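Local atomic coordinates of geranyltranstransferase (Marinomonas sp. MED121, PDB entry 4F62), a protein that probably catalyses the head-to-tail condensation of isopentenyl diphosphate with allylic diphosphates to build prenyl chains, as a polyprenyl synthetase of the isoprenoid synthase family. Residues D17-D26 and H34-F42. Sequence-based numbering, arbitrary orientation.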
ATOM      1  N   ASP A  17     -14.503  13.841  -4.003  1.00 40.53           N
ATOM      2  CA  ASP A  17     -14.975  13.742  -2.626  1.00 43.93           C
ATOM      3  C   ASP A  17     -16.145  12.763  -2.467  1.00 44.84           C
ATOM      4  O   ASP A  17     -16.132  11.917  -1.576  1.00 45.71           O
ATOM      5  CB  ASP A  17     -15.360  15.119  -2.079  1.00 47.33           C
ATOM      6  CG  ASP A  17     -14.141  15.992  -1.783  1.00 57.56           C
ATOM      7  OD1 ASP A  17     -12.999  15.501  -1.933  1.00 51.95           O
ATOM      8  OD2 ASP A  17     -14.336  17.162  -1.394  1.00 61.91           O
ATOM      9  N   GLN A  18     -17.159  12.898  -3.317  1.00 41.79           N
ATOM     10  CA  GLN A  18     -18.273  11.952  -3.326  1.00 49.05           C
ATOM     11  C   GLN A  18     -17.799  10.524  -3.593  1.00 46.62           C
ATOM     12  O   GLN A  18     -18.282   9.575  -2.977  1.00 46.35           O
ATOM     13  CB  GLN A  18     -19.310  12.336  -4.381  1.00 54.26           C
ATOM     14  CG  GLN A  18     -20.302  13.388  -3.947  1.00 78.85           C
ATOM     15  CD  GLN A  18     -21.275  13.732  -5.062  1.00 94.12           C
ATOM     16  OE1 GLN A  18     -22.332  13.108  -5.195  1.00100.11           O
ATOM     17  NE2 GLN A  18     -20.911  14.716  -5.885  1.00 94.22           N
ATOM     18  N   TYR A  19     -16.863  10.369  -4.520  1.00 41.83           N
ATOM     19  CA  TYR A  19     -16.395   9.042  -4.896  1.00 43.67           C
ATOM     20  C   TYR A  19     -15.610   8.392  -3.755  1.00 47.03           C
ATOM     21  O   TYR A  19     -15.805   7.221  -3.448  1.00 45.54           O
ATOM     22  CB  TYR A  19     -15.532   9.137  -6.154  1.00 43.76           C
ATOM     23  CG  TYR A  19     -15.031   7.816  -6.682  1.00 44.90           C
ATOM     24  CD1 TYR A  19     -15.826   7.031  -7.509  1.00 46.38           C
ATOM     25  CD2 TYR A  19     -13.752   7.366  -6.378  1.00 42.24           C
ATOM     26  CE1 TYR A  19     -15.361   5.828  -8.010  1.00 40.73           C
ATOM     27  CE2 TYR A  19     -13.280   6.161  -6.863  1.00 43.09           C
ATOM     28  CZ  TYR A  19     -14.080   5.398  -7.676  1.00 40.82           C
ATOM     29  OH  TYR A  19     -13.612   4.199  -8.170  1.00 45.16           O
ATOM     30  N   LEU A  20     -14.721   9.156  -3.124  1.00 43.84           N
ATOM     31  CA  LEU A  20     -14.007   8.664  -1.946  1.00 44.00           C
ATOM     32  C   LEU A  20     -14.998   8.201  -0.873  1.00 46.17           C
ATOM     33  O   LEU A  20     -14.868   7.100  -0.336  1.00 42.57           O
ATOM     34  CB  LEU A  20     -13.060   9.735  -1.383  1.00 39.53           C
ATOM     35  CG  LEU A  20     -11.743   9.937  -2.127  1.00 36.09           C
ATOM     36  CD1 LEU A  20     -11.147  11.307  -1.764  1.00 35.76           C
ATOM     37  CD2 LEU A  20     -10.764   8.789  -1.795  1.00 34.08           C
ATOM     38  N   GLU A  21     -16.000   9.038  -0.595  1.00 43.93           N
ATOM     39  CA  GLU A  21     -17.022   8.739   0.397  1.00 46.21           C
ATOM     40  C   GLU A  21     -17.748   7.440   0.088  1.00 51.37           C
ATOM     41  O   GLU A  21     -17.973   6.619   0.980  1.00 54.17           O
ATOM     42  CB  GLU A  21     -18.047   9.880   0.474  1.00 60.02           C
ATOM     43  CG  GLU A  21     -18.114  10.564   1.821  1.00 77.68           C
ATOM     44  CD  GLU A  21     -18.524   9.625   2.942  1.00 89.45           C
ATOM     45  OE1 GLU A  21     -17.935   9.721   4.043  1.00 89.12           O
ATOM     46  OE2 GLU A  21     -19.438   8.798   2.726  1.00 97.66           O
ATOM     47  N   GLN A  22     -18.125   7.266  -1.174  1.00 51.78           N
ATOM     48  CA  GLN A  22     -18.834   6.064  -1.595  1.00 53.09           C
ATOM     49  C   GLN A  22     -17.940   4.834  -1.456  1.00 48.06           C
ATOM     50  O   GLN A  22     -18.371   3.820  -0.927  1.00 47.52           O
ATOM     51  CB  GLN A  22     -19.333   6.198  -3.038  1.00 56.99           C
ATOM     52  CG  GLN A  22     -20.532   7.123  -3.205  1.00 77.94           C
ATOM     53  CD  GLN A  22     -20.588   7.775  -4.587  1.00 90.17           C
ATOM     54  OE1 GLN A  22     -19.764   7.487  -5.462  1.00 95.43           O
ATOM     55  NE2 GLN A  22     -21.557   8.668  -4.780  1.00 87.11           N
ATOM     56  N   GLN A  23     -16.694   4.921  -1.915  1.00 48.30           N
ATOM     57  CA  GLN A  23     -15.820   3.753  -1.893  1.00 44.64           C
ATOM     58  C   GLN A  23     -15.356   3.361  -0.486  1.00 44.37           C
ATOM     59  O   GLN A  23     -15.099   2.185  -0.223  1.00 46.85           O
ATOM     60  CB  GLN A  23     -14.614   3.950  -2.824  1.00 40.30           C
ATOM     61  CG  GLN A  23     -15.009   4.201  -4.268  1.00 45.50           C
ATOM     62  CD  GLN A  23     -15.787   3.033  -4.860  1.00 52.77           C
ATOM     63  OE1 GLN A  23     -15.408   1.876  -4.695  1.00 49.84           O
ATOM     64  NE2 GLN A  23     -16.886   3.337  -5.545  1.00 50.89           N
ATOM     65  N   LEU A  24     -15.221   4.336   0.410  1.00 43.26           N
ATOM     66  CA  LEU A  24     -14.854   4.014   1.787  1.00 48.04           C
ATOM     67  C   LEU A  24     -16.093   3.447   2.471  1.00 52.12           C
ATOM     68  O   LEU A  24     -16.705   4.108   3.308  1.00 56.29           O
ATOM     69  CB  LEU A  24     -14.331   5.246   2.542  1.00 47.26           C
ATOM     70  CG  LEU A  24     -13.582   4.975   3.861  1.00 50.38           C
ATOM     71  CD1 LEU A  24     -12.411   4.035   3.627  1.00 41.89           C
ATOM     72  CD2 LEU A  24     -13.076   6.258   4.500  1.00 54.16           C
ATOM     73  N   SER A  25     -16.457   2.222   2.093  1.00 50.14           N
ATOM     74  CA  SER A  25     -17.694   1.583   2.540  1.00 58.14           C
ATOM     75  C   SER A  25     -17.665   1.260   4.033  1.00 59.77           C
ATOM     76  O   SER A  25     -16.613   0.942   4.608  1.00 50.67           O
ATOM     77  CB  SER A  25     -17.931   0.293   1.753  1.00 58.40           C
ATOM     78  OG  SER A  25     -16.823  -0.584   1.899  1.00 51.70           O
ATOM     79  N   ASP A  26     -18.832   1.343   4.658  1.00 55.94           N
ATOM     80  CA  ASP A  26     -18.961   1.054   6.078  1.00 61.86           C
ATOM     81  C   ASP A  26     -18.608  -0.395   6.413  1.00 54.36           C
ATOM     82  O   ASP A  26     -18.931  -1.324   5.668  1.00 52.00           O
ATOM     83  CB  ASP A  26     -20.377   1.386   6.569  1.00 73.99           C
ATOM     84  CG  ASP A  26     -20.594   2.874   6.751  1.00 84.25           C
ATOM     85  OD1 ASP A  26     -19.592   3.611   6.855  1.00 83.74           O
ATOM     86  OD2 ASP A  26     -21.765   3.304   6.806  1.00 95.56           O
ATOM     87  N   HIS A  34     -12.077   4.023  10.528  1.00 44.37           N
ATOM     88  CA  HIS A  34     -12.676   4.821   9.467  1.00 48.02           C
ATOM     89  C   HIS A  34     -12.864   6.265   9.909  1.00 50.81           C
ATOM     90  O   HIS A  34     -12.741   7.184   9.100  1.00 51.65           O
ATOM     91  CB  HIS A  34     -14.025   4.231   9.044  1.00 52.10           C
ATOM     92  CG  HIS A  34     -13.895   3.013   8.166  1.00 50.59           C
ATOM     93  ND1 HIS A  34     -14.955   2.155   7.954  1.00 50.52           N
ATOM     94  CD2 HIS A  34     -12.866   2.535   7.451  1.00 47.90           C
ATOM     95  CE1 HIS A  34     -14.566   1.182   7.137  1.00 48.64           C
ATOM     96  NE2 HIS A  34     -13.296   1.393   6.819  1.00 45.82           N
ATOM     97  N   ASN A  35     -13.191   6.462  11.181  1.00 52.30           N
ATOM     98  CA  ASN A  35     -13.319   7.817  11.710  1.00 54.13           C
ATOM     99  C   ASN A  35     -12.031   8.606  11.508  1.00 51.89           C
ATOM    100  O   ASN A  35     -12.055   9.714  10.978  1.00 50.88           O
ATOM    101  CB  ASN A  35     -13.724   7.784  13.179  1.00 59.15           C
ATOM    102  CG  ASN A  35     -15.182   7.410  13.362  1.00 70.89           C
ATOM    103  OD1 ASN A  35     -15.982   7.532  12.425  1.00 74.40           O
ATOM    104  ND2 ASN A  35     -15.540   6.956  14.565  1.00 64.32           N
ATOM    105  N   ALA A  36     -10.905   8.009  11.888  1.00 49.05           N
ATOM    106  CA  ALA A  36      -9.607   8.648  11.719  1.00 53.20           C
ATOM    107  C   ALA A  36      -9.261   8.840  10.244  1.00 51.99           C
ATOM    108  O   ALA A  36      -8.738   9.886   9.856  1.00 50.86           O
ATOM    109  CB  ALA A  36      -8.527   7.842  12.416  1.00 54.71           C
ATOM    110  N   MET A  37      -9.548   7.827   9.427  1.00 43.46           N
ATOM    111  CA  MET A  37      -9.296   7.903   7.991  1.00 42.28           C
ATOM    112  C   MET A  37     -10.059   9.053   7.369  1.00 44.27           C
ATOM    113  O   MET A  37      -9.503   9.833   6.597  1.00 49.72           O
ATOM    114  CB  MET A  37      -9.691   6.597   7.292  1.00 39.65           C
ATOM    115  CG  MET A  37      -8.689   5.461   7.464  1.00 42.92           C
ATOM    116  SD  MET A  37      -9.311   3.899   6.788  1.00 43.63           S
ATOM    117  CE  MET A  37      -8.857   4.044   5.058  1.00 35.28           C
ATOM    118  N   ARG A  38     -11.340   9.154   7.711  0.66 48.63           N
ATOM    119  CA  ARG A  38     -12.206  10.194   7.168  0.66 53.51           C
ATOM    120  C   ARG A  38     -11.798  11.586   7.636  0.66 54.83           C
ATOM    121  O   ARG A  38     -11.876  12.548   6.872  0.66 53.58           O
ATOM    122  CB  ARG A  38     -13.672   9.932   7.537  0.66 59.13           C
ATOM    123  CG  ARG A  38     -14.300   8.764   6.778  0.66 63.17           C
ATOM    124  CD  ARG A  38     -15.799   8.668   7.021  0.66 69.98           C
ATOM    125  NE  ARG A  38     -16.399   7.574   6.258  0.66 73.15           N
ATOM    126  CZ  ARG A  38     -16.852   6.440   6.790  0.66 75.98           C
ATOM    127  NH1 ARG A  38     -17.375   5.502   6.009  0.66 76.14           N
ATOM    128  NH2 ARG A  38     -16.792   6.245   8.103  0.66 77.04           N
ATOM    129  N   TYR A  39     -11.379  11.688   8.894  1.00 56.81           N
ATOM    130  CA  TYR A  39     -10.962  12.970   9.465  1.00 57.52           C
ATOM    131  C   TYR A  39      -9.811  13.545   8.641  1.00 55.02           C
ATOM    132  O   TYR A  39      -9.748  14.742   8.402  1.00 54.16           O
ATOM    133  CB  TYR A  39     -10.555  12.825  10.938  1.00 61.89           C
ATOM    134  CG  TYR A  39     -10.025  14.110  11.536  1.00 76.17           C
ATOM    135  CD1 TYR A  39     -10.840  15.231  11.647  1.00 84.14           C
ATOM    136  CD2 TYR A  39      -8.711  14.206  11.985  1.00 78.78           C
ATOM    137  CE1 TYR A  39     -10.367  16.416  12.187  1.00 92.34           C
ATOM    138  CE2 TYR A  39      -8.225  15.392  12.528  1.00 87.12           C
ATOM    139  CZ  TYR A  39      -9.062  16.493  12.626  1.00 95.20           C
ATOM    140  OH  TYR A  39      -8.603  17.677  13.161  1.00101.20           O
ATOM    141  N   SER A  40      -8.934  12.668   8.169  1.00 52.78           N
ATOM    142  CA  SER A  40      -7.783  13.088   7.372  1.00 62.14           C
ATOM    143  C   SER A  40      -8.090  13.329   5.890  1.00 59.58           C
ATOM    144  O   SER A  40      -7.571  14.275   5.289  1.00 60.45           O
ATOM    145  CB  SER A  40      -6.645  12.079   7.520  1.00 62.55           C
ATOM    146  OG  SER A  40      -6.098  12.143   8.829  1.00 68.46           O
ATOM    147  N   LEU A  41      -8.920  12.475   5.302  1.00 48.69           N
ATOM    148  CA  LEU A  41      -9.294  12.636   3.899  1.00 47.43           C
ATOM    149  C   LEU A  41     -10.118  13.884   3.646  1.00 50.09           C
ATOM    150  O   LEU A  41     -10.009  14.471   2.573  1.00 55.59           O
ATOM    151  CB  LEU A  41     -10.088  11.425   3.396  1.00 45.12           C
ATOM    152  CG  LEU A  41      -9.340  10.267   2.756  1.00 44.84           C
ATOM    153  CD1 LEU A  41     -10.315   9.130   2.459  1.00 39.99           C
ATOM    154  CD2 LEU A  41      -8.641  10.735   1.480  1.00 42.09           C
ATOM    155  N   PHE A  42     -10.946  14.287   4.614  1.00 54.82           N
ATOM    156  CA  PHE A  42     -11.934  15.347   4.372  1.00 57.45           C
ATOM    157  C   PHE A  42     -11.743  16.643   5.167  1.00 60.91           C
ATOM    158  O   PHE A  42     -11.650  16.634   6.390  1.00 69.53           O
ATOM    159  CB  PHE A  42     -13.352  14.797   4.549  1.00 57.02           C
ATOM    160  CG  PHE A  42     -13.676  13.675   3.602  1.00 60.26           C
ATOM    161  CD1 PHE A  42     -13.732  13.903   2.232  1.00 58.84           C
ATOM    162  CD2 PHE A  42     -13.921  12.390   4.073  1.00 63.31           C
ATOM    163  CE1 PHE A  42     -14.019  12.869   1.347  1.00 58.94           C
ATOM    164  CE2 PHE A  42     -14.213  11.351   3.196  1.00 62.06           C
ATOM    165  CZ  PHE A  42     -14.264  11.590   1.833  1.00 59.30           C
TER
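Leu24 pushes its side chain against helix 31-41 and makes the tight part of this contact. Its CG stands anti to the backbone N (chi1 -165°), which carries both methyls across to the other segment. CD1 lies 3.8 Å from CE of Met37, at the end of a thioether chain bent at chi3. CD2 rests 3.6 Å from CG of Arg38. One turn further on, toward Phe42, Leu20 CD1 meets Leu41 CD2 at 4.1 Å. Phe121 and Ala117 of helix 108-126, with Ala72 of helix 65-86, pack beneath these buried side chains. The pair is an antiparallel helical hairpin, the N-terminal part of an all-helical isoprenoid synthase fold. The first helix ends at Gln23, and Leu24 is the centre of an inverse gamma turn just after it. Beyond the turn, Ser25 O lies 3.3 Å from His34 CE1. Arg150 of the second subunit packs on Leu24 and hydrogen-bonds Ser25 O, so this end of the hairpin also belongs to the dimer contact.

The solvent side is looser and polar. In one of its two modelled conformers, Arg38, extended from CG to NE, bridges two acids. NE faces Glu21 OE1 at 3.4 Å, a long salt bridge with the carboxylate and guanidinium planes 23° apart. NH1 reaches Asp26 OD1 at 3.0 Å, nearly along the C-O axis, but the two planes are almost perpendicular (87°). The same NH1 gives a weak hydrogen bond to Leu24 O. At the Asp17 end the edge is apolar instead: CZ of the partly exposed Phe42 ring lies 3.9 Å from Leu20 CB and also touches Glu21 CG, while CE1 lies near Asp17 O. With an alanine in place of Phe42, a gap is likely to open beside Leu20 CB, and the Glu21 chain would probably lose an apolar neighbour. Asp17 OD1 forms a salt bridge with Arg47, whose side chain also touches Phe42.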